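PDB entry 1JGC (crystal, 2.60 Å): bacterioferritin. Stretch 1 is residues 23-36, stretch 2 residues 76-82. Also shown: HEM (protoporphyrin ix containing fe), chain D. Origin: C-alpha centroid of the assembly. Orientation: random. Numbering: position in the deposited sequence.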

ATOM      1  N   SER A  23      29.732  38.540  -6.447  1.00 20.16           N
ATOM      2  CA  SER A  23      29.024  39.570  -7.182  1.00 21.24           C
ATOM      3  C   SER A  23      29.272  39.516  -8.677  1.00 21.60           C
ATOM      4  O   SER A  23      28.366  39.798  -9.465  1.00 21.62           O
ATOM      5  CB  SER A  23      29.395  40.945  -6.647  1.00 22.76           C
ATOM      6  OG  SER A  23      28.924  41.090  -5.324  1.00 22.07           O
ATOM      7  N   GLN A  24      30.486  39.151  -9.076  1.00 20.87           N
ATOM      8  CA  GLN A  24      30.790  39.087 -10.495  1.00 21.13           C
ATOM      9  C   GLN A  24      29.970  37.981 -11.152  1.00 21.32           C
ATOM     10  O   GLN A  24      29.413  38.175 -12.225  1.00 20.66           O
ATOM     11  CB  GLN A  24      32.290  38.859 -10.719  1.00 21.18           C
ATOM     12  CG  GLN A  24      32.716  38.926 -12.185  1.00 21.96           C
ATOM     13  CD  GLN A  24      34.223  38.832 -12.359  1.00 24.30           C
ATOM     14  OE1 GLN A  24      34.969  39.726 -11.950  1.00 25.32           O
ATOM     15  NE2 GLN A  24      34.679  37.743 -12.961  1.00 25.08           N
ATOM     16  N   TYR A  25      29.887  36.826 -10.498  1.00 21.86           N
ATOM     17  CA  TYR A  25      29.127  35.707 -11.041  1.00 21.49           C
ATOM     18  C   TYR A  25      27.642  36.021 -11.061  1.00 21.14           C
ATOM     19  O   TYR A  25      26.941  35.678 -12.020  1.00 20.78           O
ATOM     20  CB  TYR A  25      29.349  34.437 -10.220  1.00 22.82           C
ATOM     21  CG  TYR A  25      30.668  33.737 -10.473  1.00 25.70           C
ATOM     22  CD1 TYR A  25      31.025  33.320 -11.757  1.00 28.38           C
ATOM     23  CD2 TYR A  25      31.556  33.491  -9.432  1.00 26.68           C
ATOM     24  CE1 TYR A  25      32.242  32.679 -11.997  1.00 29.66           C
ATOM     25  CE2 TYR A  25      32.766  32.857  -9.652  1.00 29.22           C
ATOM     26  CZ  TYR A  25      33.110  32.455 -10.934  1.00 30.95           C
ATOM     27  OH  TYR A  25      34.337  31.856 -11.146  1.00 32.05           O
ATOM     28  N   TRP A  26      27.158  36.681 -10.012  1.00 19.23           N
ATOM     29  CA  TRP A  26      25.742  36.998  -9.949  1.00 19.95           C
ATOM     30  C   TRP A  26      25.319  38.000 -11.009  1.00 20.63           C
ATOM     31  O   TRP A  26      24.244  37.876 -11.582  1.00 21.11           O
ATOM     32  CB  TRP A  26      25.354  37.507  -8.560  1.00 20.15           C
ATOM     33  CG  TRP A  26      23.891  37.349  -8.314  1.00 21.28           C
ATOM     34  CD1 TRP A  26      22.903  38.233  -8.635  1.00 21.01           C
ATOM     35  CD2 TRP A  26      23.233  36.176  -7.816  1.00 21.64           C
ATOM     36  NE1 TRP A  26      21.670  37.683  -8.375  1.00 22.13           N
ATOM     37  CE2 TRP A  26      21.843  36.419  -7.875  1.00 22.57           C
ATOM     38  CE3 TRP A  26      23.684  34.942  -7.334  1.00 19.80           C
ATOM     39  CZ2 TRP A  26      20.896  35.468  -7.469  1.00 23.14           C
ATOM     40  CZ3 TRP A  26      22.747  33.999  -6.933  1.00 21.73           C
ATOM     41  CH2 TRP A  26      21.366  34.267  -7.005  1.00 21.67           C
ATOM     42  N   VAL A  27      26.155  38.995 -11.276  1.00 20.36           N
ATOM     43  CA  VAL A  27      25.822  39.968 -12.300  1.00 20.40           C
ATOM     44  C   VAL A  27      25.823  39.248 -13.651  1.00 19.72           C
ATOM     45  O   VAL A  27      24.964  39.484 -14.490  1.00 19.84           O
ATOM     46  CB  VAL A  27      26.844  41.138 -12.336  1.00 21.04           C
ATOM     47  CG1 VAL A  27      26.519  42.070 -13.479  1.00 20.78           C
ATOM     48  CG2 VAL A  27      26.811  41.902 -11.033  1.00 20.19           C
ATOM     49  N   HIS A  28      26.790  38.363 -13.849  1.00 19.18           N
ATOM     50  CA  HIS A  28      26.882  37.618 -15.091  1.00 20.21           C
ATOM     51  C   HIS A  28      25.661  36.743 -15.281  1.00 21.01           C
ATOM     52  O   HIS A  28      25.169  36.584 -16.399  1.00 21.81           O
ATOM     53  CB  HIS A  28      28.156  36.782 -15.107  1.00 20.24           C
ATOM     54  CG  HIS A  28      29.377  37.570 -15.454  1.00 21.48           C
ATOM     55  ND1 HIS A  28      30.651  37.057 -15.356  1.00 22.63           N
ATOM     56  CD2 HIS A  28      29.516  38.832 -15.929  1.00 22.61           C
ATOM     57  CE1 HIS A  28      31.522  37.966 -15.759  1.00 24.26           C
ATOM     58  NE2 HIS A  28      30.858  39.052 -16.112  1.00 23.32           N
ATOM     59  N   PHE A  29      25.169  36.180 -14.184  1.00 21.22           N
ATOM     60  CA  PHE A  29      23.973  35.343 -14.231  1.00 20.26           C
ATOM     61  C   PHE A  29      22.814  36.200 -14.754  1.00 20.20           C
ATOM     62  O   PHE A  29      22.154  35.844 -15.725  1.00 20.04           O
ATOM     63  CB  PHE A  29      23.672  34.794 -12.825  1.00 17.58           C
ATOM     64  CG  PHE A  29      22.211  34.574 -12.550  1.00 15.81           C
ATOM     65  CD1 PHE A  29      21.461  33.704 -13.324  1.00 16.23           C
ATOM     66  CD2 PHE A  29      21.582  35.254 -11.512  1.00 15.52           C
ATOM     67  CE1 PHE A  29      20.107  33.515 -13.071  1.00 15.91           C
ATOM     68  CE2 PHE A  29      20.225  35.069 -11.252  1.00 16.03           C
ATOM     69  CZ  PHE A  29      19.487  34.201 -12.029  1.00 13.71           C
ATOM     70  N   ARG A  30      22.599  37.343 -14.118  1.00 19.98           N
ATOM     71  CA  ARG A  30      21.530  38.242 -14.510  1.00 21.33           C
ATOM     72  C   ARG A  30      21.670  38.718 -15.947  1.00 21.83           C
ATOM     73  O   ARG A  30      20.704  38.720 -16.710  1.00 22.36           O
ATOM     74  CB  ARG A  30      21.478  39.429 -13.549  1.00 21.32           C
ATOM     75  CG  ARG A  30      20.622  39.148 -12.339  1.00 22.03           C
ATOM     76  CD  ARG A  30      19.221  38.883 -12.818  1.00 22.64           C
ATOM     77  NE  ARG A  30      18.374  38.234 -11.831  1.00 22.97           N
ATOM     78  CZ  ARG A  30      17.260  37.579 -12.141  1.00 22.71           C
ATOM     79  NH1 ARG A  30      16.874  37.489 -13.403  1.00 20.85           N
ATOM     80  NH2 ARG A  30      16.531  37.015 -11.193  1.00 22.69           N
ATOM     81  N   LEU A  31      22.879  39.119 -16.310  1.00 22.55           N
ATOM     82  CA  LEU A  31      23.171  39.579 -17.657  1.00 23.21           C
ATOM     83  C   LEU A  31      22.858  38.470 -18.673  1.00 24.29           C
ATOM     84  O   LEU A  31      22.142  38.689 -19.650  1.00 24.99           O
ATOM     85  CB  LEU A  31      24.649  39.964 -17.738  1.00 22.47           C
ATOM     86  CG  LEU A  31      25.102  41.398 -18.048  1.00 21.43           C
ATOM     87  CD1 LEU A  31      23.989  42.419 -17.892  1.00 19.62           C
ATOM     88  CD2 LEU A  31      26.256  41.706 -17.130  1.00 19.66           C
ATOM     89  N   GLN A  32      23.398  37.279 -18.439  1.00 24.39           N
ATOM     90  CA  GLN A  32      23.167  36.152 -19.338  1.00 25.40           C
ATOM     91  C   GLN A  32      21.683  35.789 -19.430  1.00 26.27           C
ATOM     92  O   GLN A  32      21.201  35.351 -20.472  1.00 26.50           O
ATOM     93  CB  GLN A  32      23.990  34.946 -18.871  1.00 24.02           C
ATOM     94  CG  GLN A  32      25.480  35.207 -18.961  1.00 22.76           C
ATOM     95  CD  GLN A  32      26.316  34.285 -18.099  1.00 22.82           C
ATOM     96  OE1 GLN A  32      25.811  33.638 -17.184  1.00 22.57           O
ATOM     97  NE2 GLN A  32      27.613  34.238 -18.377  1.00 21.61           N
ATOM     98  N   GLU A  33      20.959  35.980 -18.336  1.00 26.93           N
ATOM     99  CA  GLU A  33      19.542  35.670 -18.322  1.00 28.34           C
ATOM    100  C   GLU A  33      18.806  36.624 -19.263  1.00 27.93           C
ATOM    101  O   GLU A  33      17.946  36.203 -20.038  1.00 27.88           O
ATOM    102  CB  GLU A  33      18.989  35.803 -16.903  1.00 29.90           C
ATOM    103  CG  GLU A  33      17.618  35.192 -16.720  1.00 33.40           C
ATOM    104  CD  GLU A  33      17.651  33.677 -16.845  1.00 36.79           C
ATOM    105  OE1 GLU A  33      18.416  33.026 -16.091  1.00 38.56           O
ATOM    106  OE2 GLU A  33      16.911  33.130 -17.693  1.00 38.98           O
ATOM    107  N   ASP A  34      19.151  37.907 -19.196  1.00 28.25           N
ATOM    108  CA  ASP A  34      18.518  38.919 -20.043  1.00 27.81           C
ATOM    109  C   ASP A  34      18.893  38.741 -21.524  1.00 27.28           C
ATOM    110  O   ASP A  34      18.153  39.186 -22.409  1.00 27.33           O
ATOM    111  CB  ASP A  34      18.892  40.328 -19.551  1.00 28.93           C
ATOM    112  CG  ASP A  34      18.159  41.436 -20.311  1.00 31.95           C
ATOM    113  OD1 ASP A  34      16.912  41.364 -20.454  1.00 34.17           O
ATOM    114  OD2 ASP A  34      18.830  42.394 -20.759  1.00 33.32           O
ATOM    115  N   TRP A  35      20.030  38.088 -21.791  1.00 25.00           N
ATOM    116  CA  TRP A  35      20.463  37.837 -23.165  1.00 23.70           C
ATOM    117  C   TRP A  35      19.726  36.634 -23.733  1.00 23.30           C
ATOM    118  O   TRP A  35      19.780  36.366 -24.935  1.00 23.29           O
ATOM    119  CB  TRP A  35      21.975  37.577 -23.243  1.00 23.65           C
ATOM    120  CG  TRP A  35      22.822  38.788 -22.963  1.00 25.00           C
ATOM    121  CD1 TRP A  35      22.472  40.095 -23.162  1.00 25.11           C
ATOM    122  CD2 TRP A  35      24.153  38.810 -22.422  1.00 24.99           C
ATOM    123  NE1 TRP A  35      23.495  40.925 -22.773  1.00 25.29           N
ATOM    124  CE2 TRP A  35      24.538  40.164 -22.316  1.00 24.69           C
ATOM    125  CE3 TRP A  35      25.055  37.818 -22.014  1.00 26.37           C
ATOM    126  CZ2 TRP A  35      25.784  40.550 -21.818  1.00 24.05           C
ATOM    127  CZ3 TRP A  35      26.298  38.204 -21.516  1.00 24.82           C
ATOM    128  CH2 TRP A  35      26.647  39.559 -21.425  1.00 24.89           C
ATOM    129  N   GLY A  36      19.037  35.905 -22.862  1.00 23.20           N
ATOM    130  CA  GLY A  36      18.300  34.739 -23.302  1.00 22.30           C
ATOM    131  C   GLY A  36      19.139  33.480 -23.273  1.00 22.50           C
ATOM    132  O   GLY A  36      18.749  32.452 -23.825  1.00 24.97           O
TER
HETATM  133  CHA HEM D 201      21.985  32.044  -0.807  0.50 26.59           C
HETATM  134  CHB HEM D 201      25.732  33.614   1.841  0.50 26.72           C
HETATM  135  CHC HEM D 201      25.944  37.506  -0.959  0.50 25.75           C
HETATM  136  CHD HEM D 201      21.856  36.265  -3.162  0.50 25.01           C
HETATM  137  C1A HEM D 201      23.116  32.055   0.007  0.50 27.24           C
HETATM  138  C2A HEM D 201      23.855  30.920   0.526  0.50 28.52           C
HETATM  139  C3A HEM D 201      24.628  31.399   1.564  0.50 28.22           C
HETATM  140  C4A HEM D 201      24.735  32.819   1.313  0.50 27.12           C
HETATM  141  CMA HEM D 201      25.441  30.576   2.580  0.50 27.36           C
HETATM  142  CAA HEM D 201      24.066  29.547  -0.109  0.50 30.51           C
HETATM  143  CBA HEM D 201      22.850  28.719  -0.485  0.50 32.88           C
HETATM  144  CGA HEM D 201      22.040  28.294   0.712  0.50 35.00           C
HETATM  145  O1A HEM D 201      20.987  27.647   0.503  0.50 36.43           O
HETATM  146  O2A HEM D 201      22.452  28.602   1.856  0.50 35.70           O
HETATM  147  C1B HEM D 201      26.145  34.820   1.309  0.50 26.74           C
HETATM  148  C2B HEM D 201      27.307  35.574   1.751  0.50 26.87           C
HETATM  149  C3B HEM D 201      27.336  36.727   1.009  0.50 26.39           C
HETATM  150  C4B HEM D 201      26.246  36.608   0.037  0.50 26.01           C
HETATM  151  CMB HEM D 201      28.327  35.161   2.811  0.50 26.63           C
HETATM  152  CAB HEM D 201      28.306  37.717   1.159  0.50 25.95           C
HETATM  153  CBB HEM D 201      28.092  39.084   1.103  0.50 25.17           C
HETATM  154  C1C HEM D 201      24.924  37.447  -1.882  0.50 25.50           C
HETATM  155  C2C HEM D 201      24.773  38.377  -2.984  0.50 25.99           C
HETATM  156  C3C HEM D 201      23.612  38.032  -3.641  0.50 25.24           C
HETATM  157  C4C HEM D 201      23.047  36.918  -2.879  0.50 25.46           C
HETATM  158  CMC HEM D 201      25.745  39.514  -3.340  0.50 25.72           C
HETATM  159  CAC HEM D 201      23.103  38.588  -4.816  0.50 25.03           C
HETATM  160  CBC HEM D 201      23.294  39.882  -5.274  0.50 24.16           C
HETATM  161  C1D HEM D 201      21.476  35.029  -2.674  0.50 25.41           C
HETATM  162  C2D HEM D 201      20.299  34.293  -3.115  0.50 25.92           C
HETATM  163  C3D HEM D 201      20.317  33.084  -2.447  0.50 26.68           C
HETATM  164  C4D HEM D 201      21.541  33.069  -1.634  0.50 26.24           C
HETATM  165  CMD HEM D 201      19.235  34.761  -4.116  0.50 23.97           C
HETATM  166  CAD HEM D 201      19.144  32.100  -2.494  0.50 27.38           C
HETATM  167  CBD HEM D 201      19.358  30.764  -3.181  0.50 29.29           C
HETATM  168  CGD HEM D 201      18.059  29.973  -3.349  0.50 31.39           C
HETATM  169  O1D HEM D 201      17.303  29.837  -2.354  0.50 31.08           O
HETATM  170  O2D HEM D 201      17.803  29.479  -4.475  0.50 30.42           O
HETATM  171  NA  HEM D 201      23.909  33.167   0.239  0.50 26.89           N
HETATM  172  NB  HEM D 201      25.528  35.439   0.221  0.50 26.25           N
HETATM  173  NC  HEM D 201      23.955  36.475  -1.915  0.50 25.53           N
HETATM  174  ND  HEM D 201      22.227  34.275  -1.767  0.50 25.81           N
HETATM  175 FE   HEM D 201      23.926  34.813  -0.827  0.50 24.60          FE
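Stretch 2, residues 76-82: PLRIGEG

An irregular segment, residues 76-82, lies lengthwise along one side of a helix, pinned by two hydrogen bonds from its backbone to helix side chains and packed between them through Ile-79. Stretch 1 continues a helix that begins earlier in the chain, with regular bonds from each amide to the carbonyl four residues back, such as Leu-31 N to Val-27 O at 2.8 Å. It closes at Gly-36, whose positive phi of 89° and bond from Gly-36 N to Glu-33 O (3.0 Å) belong to a Schellman motif; a CB at these backbone angles would be jammed against the preceding carbonyl oxygen.

Stretch 2 forms neither helix nor strand. From Pro-76 to Gly-80 its backbone is largely extended, Glu-81 departs from this with phi/psi of -104/9°, and Gly-82 occupies the N-cap position just before a helix. Its residues meet the helix in ascending order, so the two stretches run in the same general direction: Leu-77 lies by Gln-24, with CA atoms 6.1 Å apart, and the CA of Glu-81 has that of Leu-31 as its nearest across the stretches, 8.5 Å away. The contact buries 460 Å², both sides summed.

At the start, the side chain of Leu-77 (chi1 m, chi2 t) brings CD2 to 3.8 Å from Gln-24 N and 4.1 Å from Ser-23 CB, laying a methyl group against the first turn of the stretch. Gln-24 leaves the helix sideways, but with chi1 and chi2 both t it is long enough to reach the segment. There its OE1 accepts a hydrogen bond from Arg-78 N at 2.9 Å, with a somewhat bent N-H...acceptor angle of 139°, while its NE2 is satisfied elsewhere in the structure. The end of the Arg-78 side chain leads away from the helix and is hydrogen-bonded elsewhere in the structure; its hydrogen bond to stretch 1 is made by the backbone.

One turn on, His-28 makes the second anchor. Gly-80 N donates to His-28 NE2 at 3.1 Å and 166°, a nearly straight bond that arrives at the ring edge, near its plane, as the lone pair of an imidazole nitrogen requires. The same ring has Ile-79 CA at its edge, 3.6 Å from His-28 NE2. The two anchors thus hold alternate amides of the segment, those of Arg-78 and Gly-80, and between them Ile-79 turns its CG2 methyl to the helix, 4.0 Å from Val-27 CG1 and 3.6 Å from Leu-31 CD2. Val-27 and Leu-31 are one turn apart, and both point their CA-to-CB bonds toward the segment.

Beyond Ile-79 the contact passes to Trp-35, which also points toward stretch 2. Its CH2 approaches Gly-82 CA to 3.5 Å and its CZ2 reaches Glu-81 O at 3.6 Å, while Gly-80 O lies at the ring edge, 4.2 Å from Trp-35 CH2. Glu-81 directs its side chain away, leaving its backbone to meet the indole. Trp-26 takes no part in this contact; its CH2 instead lies 3.6 Å from HEM CMD.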

ATOM      1  N   PRO A  76      38.440  44.910  -7.679  1.00 25.44           N
ATOM      2  CA  PRO A  76      37.766  45.366  -8.900  1.00 24.98           C
ATOM      3  C   PRO A  76      36.961  44.284  -9.614  1.00 25.15           C
ATOM      4  O   PRO A  76      37.455  43.184  -9.841  1.00 25.71           O
ATOM      5  CB  PRO A  76      38.919  45.886  -9.747  1.00 25.47           C
ATOM      6  CG  PRO A  76      39.865  46.418  -8.700  1.00 26.06           C
ATOM      7  CD  PRO A  76      39.857  45.300  -7.685  1.00 25.32           C
ATOM      8  N   LEU A  77      35.716  44.605  -9.952  1.00 23.99           N
ATOM      9  CA  LEU A  77      34.839  43.675 -10.652  1.00 23.93           C
ATOM     10  C   LEU A  77      35.175  43.645 -12.142  1.00 24.85           C
ATOM     11  O   LEU A  77      35.661  44.628 -12.692  1.00 26.20           O
ATOM     12  CB  LEU A  77      33.385  44.109 -10.486  1.00 22.30           C
ATOM     13  CG  LEU A  77      32.726  43.900  -9.127  1.00 22.17           C
ATOM     14  CD1 LEU A  77      31.427  44.695  -9.034  1.00 19.36           C
ATOM     15  CD2 LEU A  77      32.480  42.409  -8.932  1.00 21.61           C
ATOM     16  N   ARG A  78      34.912  42.522 -12.794  1.00 24.77           N
ATOM     17  CA  ARG A  78      35.161  42.395 -14.228  1.00 24.71           C
ATOM     18  C   ARG A  78      33.873  41.933 -14.898  1.00 25.21           C
ATOM     19  O   ARG A  78      33.614  40.734 -14.984  1.00 25.52           O
ATOM     20  CB  ARG A  78      36.262  41.375 -14.491  1.00 24.57           C
ATOM     21  CG  ARG A  78      37.635  41.817 -14.075  1.00 24.65           C
ATOM     22  CD  ARG A  78      38.514  40.617 -13.904  1.00 25.77           C
ATOM     23  NE  ARG A  78      39.926  40.937 -14.040  1.00 27.17           N
ATOM     24  CZ  ARG A  78      40.858  40.482 -13.215  1.00 29.17           C
ATOM     25  NH1 ARG A  78      40.513  39.696 -12.197  1.00 29.17           N
ATOM     26  NH2 ARG A  78      42.130  40.805 -13.409  1.00 29.43           N
ATOM     27  N   ILE A  79      33.076  42.882 -15.374  1.00 24.81           N
ATOM     28  CA  ILE A  79      31.806  42.574 -16.012  1.00 25.79           C
ATOM     29  C   ILE A  79      31.912  42.497 -17.533  1.00 27.33           C
ATOM     30  O   ILE A  79      32.107  43.521 -18.194  1.00 29.32           O
ATOM     31  CB  ILE A  79      30.750  43.642 -15.664  1.00 24.83           C
ATOM     32  CG1 ILE A  79      30.777  43.951 -14.164  1.00 23.93           C
ATOM     33  CG2 ILE A  79      29.386  43.165 -16.064  1.00 24.68           C
ATOM     34  CD1 ILE A  79      30.634  42.745 -13.278  1.00 24.67           C
ATOM     35  N   GLY A  80      31.773  41.298 -18.092  1.00 27.47           N
ATOM     36  CA  GLY A  80      31.844  41.149 -19.537  1.00 28.12           C
ATOM     37  C   GLY A  80      30.634  41.793 -20.192  1.00 29.41           C
ATOM     38  O   GLY A  80      29.575  41.895 -19.575  1.00 29.93           O
ATOM     39  N   GLU A  81      30.766  42.248 -21.431  1.00 30.56           N
ATOM     40  CA  GLU A  81      29.624  42.870 -22.088  1.00 31.43           C
ATOM     41  C   GLU A  81      29.013  41.925 -23.103  1.00 30.57           C
ATOM     42  O   GLU A  81      28.132  42.315 -23.873  1.00 30.38           O
ATOM     43  CB  GLU A  81      30.022  44.183 -22.767  1.00 34.21           C
ATOM     44  CG  GLU A  81      30.387  45.282 -21.780  1.00 39.98           C
ATOM     45  CD  GLU A  81      30.458  46.669 -22.414  1.00 42.38           C
ATOM     46  OE1 GLU A  81      31.228  46.843 -23.392  1.00 44.73           O
ATOM     47  OE2 GLU A  81      29.745  47.584 -21.924  1.00 42.82           O
ATOM     48  N   GLY A  82      29.485  40.682 -23.092  1.00 28.88           N
ATOM     49  CA  GLY A  82      28.976  39.675 -24.004  1.00 28.12           C
ATOM     50  C   GLY A  82      29.268  38.265 -23.527  1.00 28.21           C
ATOM     51  O   GLY A  82      30.041  38.070 -22.584  1.00 28.78           O
TER